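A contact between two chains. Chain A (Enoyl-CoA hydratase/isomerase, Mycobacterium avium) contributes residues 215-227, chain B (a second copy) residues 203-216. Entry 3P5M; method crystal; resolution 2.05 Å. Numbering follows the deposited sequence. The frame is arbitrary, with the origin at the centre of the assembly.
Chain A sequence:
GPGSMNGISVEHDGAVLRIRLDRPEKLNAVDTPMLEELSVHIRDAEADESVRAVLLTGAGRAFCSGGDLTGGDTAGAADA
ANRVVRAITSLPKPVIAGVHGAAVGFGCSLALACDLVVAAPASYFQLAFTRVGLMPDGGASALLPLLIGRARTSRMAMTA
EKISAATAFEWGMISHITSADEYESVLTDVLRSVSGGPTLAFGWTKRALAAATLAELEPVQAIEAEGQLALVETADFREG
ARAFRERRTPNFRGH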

ATOM      1  N   ALA A 215      -8.128   5.348  29.794  1.00 11.51           N
ATOM      2  CA  ALA A 215      -8.543   4.831  31.096  1.00 12.44           C
ATOM      3  C   ALA A 215      -7.414   4.047  31.800  1.00 12.74           C
ATOM      4  O   ALA A 215      -7.322   4.060  33.022  1.00 12.60           O
ATOM      5  CB  ALA A 215      -9.820   3.964  30.972  1.00 13.99           C
ATOM      6  N   GLU A 216      -6.542   3.380  31.038  1.00 12.65           N
ATOM      7  CA  GLU A 216      -5.487   2.575  31.646  1.00 13.18           C
ATOM      8  C   GLU A 216      -4.141   3.321  31.757  1.00 13.40           C
ATOM      9  O   GLU A 216      -3.131   2.725  32.183  1.00 14.31           O
ATOM     10  CB  GLU A 216      -5.311   1.250  30.848  1.00 14.47           C
ATOM     11  CG  GLU A 216      -6.620   0.401  30.720  1.00 14.60           C
ATOM     12  CD  GLU A 216      -7.344   0.147  32.072  1.00 22.12           C
ATOM     13  OE1 GLU A 216      -6.743   0.325  33.177  1.00 19.99           O
ATOM     14  OE2 GLU A 216      -8.541  -0.239  32.019  1.00 26.18           O
ATOM     15  N   LEU A 217      -4.104   4.595  31.352  1.00 12.48           N
ATOM     16  CA  LEU A 217      -2.832   5.334  31.271  1.00 12.74           C
ATOM     17  C   LEU A 217      -2.113   5.396  32.635  1.00 11.49           C
ATOM     18  O   LEU A 217      -0.966   5.043  32.758  1.00  9.83           O
ATOM     19  CB  LEU A 217      -3.042   6.760  30.701  1.00 11.64           C
ATOM     20  CG  LEU A 217      -1.781   7.651  30.677  1.00 12.88           C
ATOM     21  CD1 LEU A 217      -0.631   7.056  29.835  1.00  9.66           C
ATOM     22  CD2 LEU A 217      -2.109   9.070  30.186  1.00 14.46           C
ATOM     23  N   GLU A 218      -2.822   5.876  33.641  1.00 12.68           N
ATOM     24  CA  GLU A 218      -2.306   5.970  34.999  1.00 14.82           C
ATOM     25  C   GLU A 218      -1.924   4.605  35.639  1.00 13.47           C
ATOM     26  O   GLU A 218      -0.848   4.484  36.179  1.00 13.57           O
ATOM     27  CB  GLU A 218      -3.332   6.726  35.883  1.00 15.81           C
ATOM     28  CG  GLU A 218      -2.763   7.641  36.925  1.00 21.56           C
ATOM     29  CD  GLU A 218      -3.859   8.488  37.548  1.00 27.41           C
ATOM     30  OE1 GLU A 218      -4.105   9.609  37.050  1.00 31.69           O
ATOM     31  OE2 GLU A 218      -4.514   8.002  38.492  1.00 28.69           O
ATOM     32  N   PRO A 219      -2.827   3.602  35.618  1.00 14.13           N
ATOM     33  CA  PRO A 219      -2.472   2.280  36.168  1.00 13.71           C
ATOM     34  C   PRO A 219      -1.228   1.707  35.476  1.00 11.89           C
ATOM     35  O   PRO A 219      -0.368   1.139  36.121  1.00 12.52           O
ATOM     36  CB  PRO A 219      -3.691   1.385  35.836  1.00 14.54           C
ATOM     37  CG  PRO A 219      -4.847   2.327  35.574  1.00 15.54           C
ATOM     38  CD  PRO A 219      -4.246   3.689  35.198  1.00 14.33           C
ATOM     39  N   VAL A 220      -1.155   1.845  34.156  1.00 10.19           N
ATOM     40  CA  VAL A 220      -0.018   1.366  33.369  1.00  7.61           C
ATOM     41  C   VAL A 220       1.266   2.118  33.699  1.00  7.56           C
ATOM     42  O   VAL A 220       2.356   1.516  33.807  1.00  7.48           O
ATOM     43  CB  VAL A 220      -0.311   1.452  31.824  1.00  7.39           C
ATOM     44  CG1 VAL A 220       0.969   1.265  31.038  1.00  6.95           C
ATOM     45  CG2 VAL A 220      -1.288   0.344  31.416  1.00  7.50           C
ATOM     46  N   GLN A 221       1.155   3.429  33.875  1.00  7.92           N
ATOM     47  CA  GLN A 221       2.330   4.256  34.234  1.00  7.74           C
ATOM     48  C   GLN A 221       2.858   3.811  35.610  1.00  8.17           C
ATOM     49  O   GLN A 221       4.067   3.804  35.821  1.00  9.30           O
ATOM     50  CB  GLN A 221       1.964   5.733  34.270  1.00  7.91           C
ATOM     51  CG  GLN A 221       1.879   6.391  32.872  1.00  7.60           C
ATOM     52  CD  GLN A 221       1.532   7.844  32.975  1.00 10.37           C
ATOM     53  OE1 GLN A 221       0.960   8.253  33.975  1.00 10.41           O
ATOM     54  NE2 GLN A 221       1.880   8.642  31.959  1.00  8.83           N
ATOM     55  N   ALA A 222       1.957   3.482  36.551  1.00  9.00           N
ATOM     56  CA  ALA A 222       2.382   2.967  37.862  1.00  9.52           C
ATOM     57  C   ALA A 222       3.177   1.641  37.702  1.00 10.08           C
ATOM     58  O   ALA A 222       4.273   1.497  38.276  1.00 11.05           O
ATOM     59  CB  ALA A 222       1.180   2.783  38.805  1.00 10.46           C
ATOM     60  N   ILE A 223       2.651   0.693  36.908  1.00  8.95           N
ATOM     61  CA  ILE A 223       3.392  -0.544  36.597  1.00  8.30           C
ATOM     62  C   ILE A 223       4.767  -0.297  35.990  1.00  8.48           C
ATOM     63  O   ILE A 223       5.755  -0.926  36.402  1.00  9.59           O
ATOM     64  CB  ILE A 223       2.575  -1.481  35.656  1.00  8.28           C
ATOM     65  CG1 ILE A 223       1.279  -1.875  36.367  1.00  8.45           C
ATOM     66  CG2 ILE A 223       3.409  -2.713  35.191  1.00  9.39           C
ATOM     67  CD1 ILE A 223       0.236  -2.515  35.474  1.00 10.00           C
ATOM     68  N   GLU A 224       4.853   0.625  35.038  1.00  7.78           N
ATOM     69  CA  GLU A 224       6.139   0.965  34.389  1.00  7.89           C
ATOM     70  C   GLU A 224       7.138   1.566  35.354  1.00  8.54           C
ATOM     71  O   GLU A 224       8.321   1.215  35.307  1.00 10.14           O
ATOM     72  CB  GLU A 224       5.958   1.936  33.209  1.00  8.37           C
ATOM     73  CG  GLU A 224       5.052   1.447  32.071  1.00  8.03           C
ATOM     74  CD  GLU A 224       4.834   2.522  31.000  1.00 10.20           C
ATOM     75  OE1 GLU A 224       5.022   3.726  31.336  1.00 11.33           O
ATOM     76  OE2 GLU A 224       4.527   2.163  29.840  1.00  9.78           O
ATOM     77  N   ALA A 225       6.690   2.461  36.236  1.00  9.34           N
ATOM     78  CA  ALA A 225       7.616   3.066  37.222  1.00 10.15           C
ATOM     79  C   ALA A 225       8.115   1.981  38.170  1.00 11.21           C
ATOM     80  O   ALA A 225       9.319   1.914  38.457  1.00 10.77           O
ATOM     81  CB  ALA A 225       6.942   4.208  38.030  1.00 10.07           C
ATOM     82  N   GLU A 226       7.199   1.117  38.620  1.00 11.43           N
ATOM     83  CA  GLU A 226       7.589   0.001  39.497  1.00 13.41           C
ATOM     84  C   GLU A 226       8.597  -0.922  38.797  1.00 13.22           C
ATOM     85  O   GLU A 226       9.619  -1.310  39.386  1.00 13.28           O
ATOM     86  CB  GLU A 226       6.355  -0.799  40.027  1.00 13.64           C
ATOM     87  CG  GLU A 226       6.767  -1.905  41.018  1.00 17.59           C
ATOM     88  CD  GLU A 226       5.689  -2.970  41.330  1.00 21.63           C
ATOM     89  OE1 GLU A 226       4.520  -2.878  40.879  1.00 21.93           O
ATOM     90  OE2 GLU A 226       6.052  -3.929  42.039  1.00 25.01           O
ATOM     91  N   GLY A 227       8.331  -1.267  37.538  1.00 12.28           N
ATOM     92  CA  GLY A 227       9.278  -2.121  36.786  1.00 12.10           C
ATOM     93  C   GLY A 227      10.645  -1.525  36.512  1.00 12.04           C
ATOM     94  O   GLY A 227      11.677  -2.197  36.644  1.00 12.65           O
TER
ATOM     95  N   GLY B 203       9.577  -9.412  30.532  1.00 11.63           N
ATOM     96  CA  GLY B 203       8.484  -9.767  31.446  1.00 11.60           C
ATOM     97  C   GLY B 203       7.756  -8.550  32.020  1.00 11.82           C
ATOM     98  O   GLY B 203       6.533  -8.546  32.121  1.00 12.18           O
ATOM     99  N   TRP B 204       8.502  -7.524  32.410  1.00 11.67           N
ATOM    100  CA  TRP B 204       7.887  -6.265  32.830  1.00 11.88           C
ATOM    101  C   TRP B 204       7.127  -5.536  31.723  1.00 11.59           C
ATOM    102  O   TRP B 204       5.992  -5.068  31.957  1.00 13.19           O
ATOM    103  CB  TRP B 204       8.929  -5.329  33.440  1.00 12.49           C
ATOM    104  CG  TRP B 204       9.144  -5.603  34.879  1.00 12.38           C
ATOM    105  CD1 TRP B 204      10.202  -6.252  35.436  1.00 15.25           C
ATOM    106  CD2 TRP B 204       8.266  -5.269  35.961  1.00 13.53           C
ATOM    107  NE1 TRP B 204      10.059  -6.311  36.810  1.00 11.92           N
ATOM    108  CE2 TRP B 204       8.876  -5.734  37.153  1.00 13.91           C
ATOM    109  CE3 TRP B 204       7.023  -4.622  36.046  1.00  9.27           C
ATOM    110  CZ2 TRP B 204       8.296  -5.556  38.406  1.00 15.24           C
ATOM    111  CZ3 TRP B 204       6.457  -4.458  37.295  1.00 13.50           C
ATOM    112  CH2 TRP B 204       7.096  -4.905  38.453  1.00 11.26           C
ATOM    113  N   THR B 205       7.730  -5.427  30.543  1.00 11.12           N
ATOM    114  CA  THR B 205       7.039  -4.943  29.339  1.00 11.29           C
ATOM    115  C   THR B 205       5.722  -5.697  29.089  1.00 11.09           C
ATOM    116  O   THR B 205       4.694  -5.064  28.835  1.00 11.03           O
ATOM    117  CB  THR B 205       7.932  -5.093  28.105  1.00 11.39           C
ATOM    118  OG1 THR B 205       9.126  -4.334  28.285  1.00 12.19           O
ATOM    119  CG2 THR B 205       7.205  -4.644  26.831  1.00 12.29           C
ATOM    120  N   LYS B 206       5.737  -7.038  29.170  1.00 11.42           N
ATOM    121  CA  LYS B 206       4.477  -7.803  29.006  1.00 11.22           C
ATOM    122  C   LYS B 206       3.426  -7.468  30.056  1.00 11.32           C
ATOM    123  O   LYS B 206       2.217  -7.407  29.725  1.00 10.21           O
ATOM    124  CB  LYS B 206       4.674  -9.316  29.047  1.00 11.40           C
ATOM    125  CG  LYS B 206       5.285  -9.921  27.851  1.00 11.56           C
ATOM    126  CD  LYS B 206       5.349 -11.503  27.990  1.00 10.19           C
ATOM    127  CE  LYS B 206       3.953 -12.183  28.070  1.00 10.87           C
ATOM    128  NZ  LYS B 206       4.034 -13.640  27.584  1.00  8.47           N
ATOM    129  N   ARG B 207       3.854  -7.298  31.320  1.00 10.85           N
ATOM    130  CA  ARG B 207       2.877  -6.940  32.350  1.00 11.60           C
ATOM    131  C   ARG B 207       2.238  -5.580  32.076  1.00 11.13           C
ATOM    132  O   ARG B 207       1.027  -5.423  32.282  1.00 12.81           O
ATOM    133  CB  ARG B 207       3.415  -7.021  33.811  1.00 11.88           C
ATOM    134  N   ALA B 208       3.025  -4.601  31.639  1.00 10.49           N
ATOM    135  CA  ALA B 208       2.474  -3.267  31.376  1.00 11.04           C
ATOM    136  C   ALA B 208       1.521  -3.328  30.192  1.00 10.33           C
ATOM    137  O   ALA B 208       0.442  -2.738  30.205  1.00  9.84           O
ATOM    138  CB  ALA B 208       3.589  -2.232  31.122  1.00 10.58           C
ATOM    139  N   LEU B 209       1.930  -4.067  29.168  1.00 11.10           N
ATOM    140  CA  LEU B 209       1.151  -4.204  27.961  1.00 11.29           C
ATOM    141  C   LEU B 209      -0.160  -4.998  28.171  1.00 10.51           C
ATOM    142  O   LEU B 209      -1.200  -4.642  27.607  1.00 10.68           O
ATOM    143  CB  LEU B 209       2.034  -4.746  26.827  1.00 11.46           C
ATOM    144  CG  LEU B 209       1.351  -4.716  25.467  1.00 15.61           C
ATOM    145  CD1 LEU B 209       1.142  -3.236  25.049  1.00 20.60           C
ATOM    146  CD2 LEU B 209       2.160  -5.492  24.367  1.00 17.40           C
ATOM    147  N   ALA B 210      -0.120  -6.040  29.007  1.00 10.22           N
ATOM    148  CA  ALA B 210      -1.341  -6.761  29.396  1.00 10.10           C
ATOM    149  C   ALA B 210      -2.315  -5.867  30.157  1.00 10.49           C
ATOM    150  O   ALA B 210      -3.538  -5.919  29.921  1.00  8.47           O
ATOM    151  CB  ALA B 210      -1.010  -7.990  30.246  1.00  9.96           C
ATOM    152  N   ALA B 211      -1.781  -5.052  31.086  1.00 10.19           N
ATOM    153  CA  ALA B 211      -2.628  -4.095  31.820  1.00 10.40           C
ATOM    154  C   ALA B 211      -3.327  -3.107  30.885  1.00 10.08           C
ATOM    155  O   ALA B 211      -4.430  -2.626  31.163  1.00 10.49           O
ATOM    156  CB  ALA B 211      -1.800  -3.315  32.802  1.00 10.18           C
ATOM    157  N   ALA B 212      -2.658  -2.775  29.795  1.00  9.95           N
ATOM    158  CA  ALA B 212      -3.190  -1.798  28.857  1.00 10.89           C
ATOM    159  C   ALA B 212      -4.193  -2.409  27.879  1.00 10.87           C
ATOM    160  O   ALA B 212      -4.973  -1.695  27.303  1.00 12.45           O
ATOM    161  CB  ALA B 212      -2.043  -1.181  28.075  1.00 11.31           C
ATOM    162  N   THR B 213      -4.148  -3.716  27.634  1.00 11.04           N
ATOM    163  CA  THR B 213      -4.888  -4.269  26.482  1.00  9.61           C
ATOM    164  C   THR B 213      -5.797  -5.436  26.856  1.00 10.63           C
ATOM    165  O   THR B 213      -6.686  -5.795  26.084  1.00  9.20           O
ATOM    166  CB  THR B 213      -3.934  -4.800  25.402  1.00  9.88           C
ATOM    167  OG1 THR B 213      -3.148  -5.847  25.962  1.00  8.67           O
ATOM    168  CG2 THR B 213      -3.014  -3.677  24.835  1.00  8.41           C
ATOM    169  N   LEU B 214      -5.558  -6.046  28.024  1.00 11.47           N
ATOM    170  CA  LEU B 214      -6.321  -7.233  28.383  1.00 12.58           C
ATOM    171  C   LEU B 214      -7.349  -7.051  29.496  1.00 12.99           C
ATOM    172  O   LEU B 214      -7.795  -8.037  30.097  1.00 13.33           O
ATOM    173  CB  LEU B 214      -5.396  -8.417  28.667  1.00 12.70           C
ATOM    174  CG  LEU B 214      -4.412  -8.821  27.568  1.00 13.56           C
ATOM    175  CD1 LEU B 214      -3.514  -9.917  28.159  1.00 14.24           C
ATOM    176  CD2 LEU B 214      -5.075  -9.312  26.289  1.00 14.37           C
ATOM    177  N   ALA B 215      -7.783  -5.820  29.750  1.00 13.67           N
ATOM    178  CA  ALA B 215      -8.718  -5.626  30.850  1.00 14.91           C
ATOM    179  C   ALA B 215     -10.011  -6.435  30.634  1.00 15.38           C
ATOM    180  O   ALA B 215     -10.588  -6.926  31.596  1.00 16.02           O
ATOM    181  CB  ALA B 215      -9.022  -4.145  31.082  1.00 14.48           C
ATOM    182  N   GLU B 216     -10.440  -6.610  29.385  1.00 14.74           N
ATOM    183  CA  GLU B 216     -11.686  -7.341  29.139  1.00 14.75           C
ATOM    184  C   GLU B 216     -11.478  -8.820  28.801  1.00 14.37           C
ATOM    185  O   GLU B 216     -12.458  -9.498  28.490  1.00 13.94           O
ATOM    186  CB  GLU B 216     -12.536  -6.647  28.038  1.00 15.56           C
ATOM    187  CG  GLU B 216     -12.704  -5.123  28.241  1.00 18.16           C
ATOM    188  CD  GLU B 216     -13.320  -4.817  29.593  1.00 23.78           C
ATOM    189  OE1 GLU B 216     -14.139  -5.631  30.050  1.00 25.58           O
ATOM    190  OE2 GLU B 216     -12.965  -3.802  30.209  1.00 27.78           O
TER

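Two helices from two copies of the same enoyl-CoA hydratase/isomerase chain, residues 217-227 of chain A and 203-213 of chain B, run antiparallel, with 172° between their N-to-C directions and axes that come within 9.1 Å. The contact buries 518 Å², summed over both sides. No hydrogen bond crosses it among the modelled atoms; packing holds the stretches together, and the most covered residues are Trp B204, Ile A223 and Ala B208.

Trp B204 has the largest covered area. Its CA-to-CB bond points toward chain A, and with chi1 at -85° (m) the indole lies against the backbone of the partner helix. Gly A227 lies over one face: its CA is 3.4 Å from Trp B204 CD2, and also 3.4 Å from the centroid of the six-membered ring, 13° off the ring normal, a CH-pi contact. Glycine suits this place because it has no side chain. An ideal CB would point toward chain B and come within 2.7 Å of Trp B204 CE3, a clash. At the edge of the ring, near its plane, Glu A226 CD approaches Trp B204 CH2 at 3.7 Å; with chi1 and chi2 both t, the extended side chain brings its carboxylate carbon to the ring edge.

Ile A223 is the knob of the interface, its side chain seated among Trp B204, Arg B207, Ala B208 and Ala B211. Its branches reach different neighbours: CD1 lies 3.5 Å from Ala B211 CB, while CG2 is 4.1 Å from both Ala B208 CB and Trp B204 CZ3. A branched aliphatic side chain can fill such a hole, and the single methyl groups of the alanines leave it open. Arg B207 is modelled only as far as CB; its backbone O is 4.4 Å from Ile A223 CD1.

One turn earlier in chain A, the buried Val A220 adds a second apolar patch. Its CG2 lies 3.7 Å from Ala B212 CB, 3.9 Å from Ala B211 CB and 3.7 Å from Ala B208 O. The short side chains here let the backbones draw close, with the CA atoms of Val A220 and Ala B208 5.6 Å apart.

Just before the chain A helix, Glu A216 closes this end of the contact with the aliphatic part of its side chain: CG is 3.8 Å from Ala B211 O. Bent by chi1 and chi2 both in m, the side chain brings OE2 to 4.0 Å from Ala B215 CB.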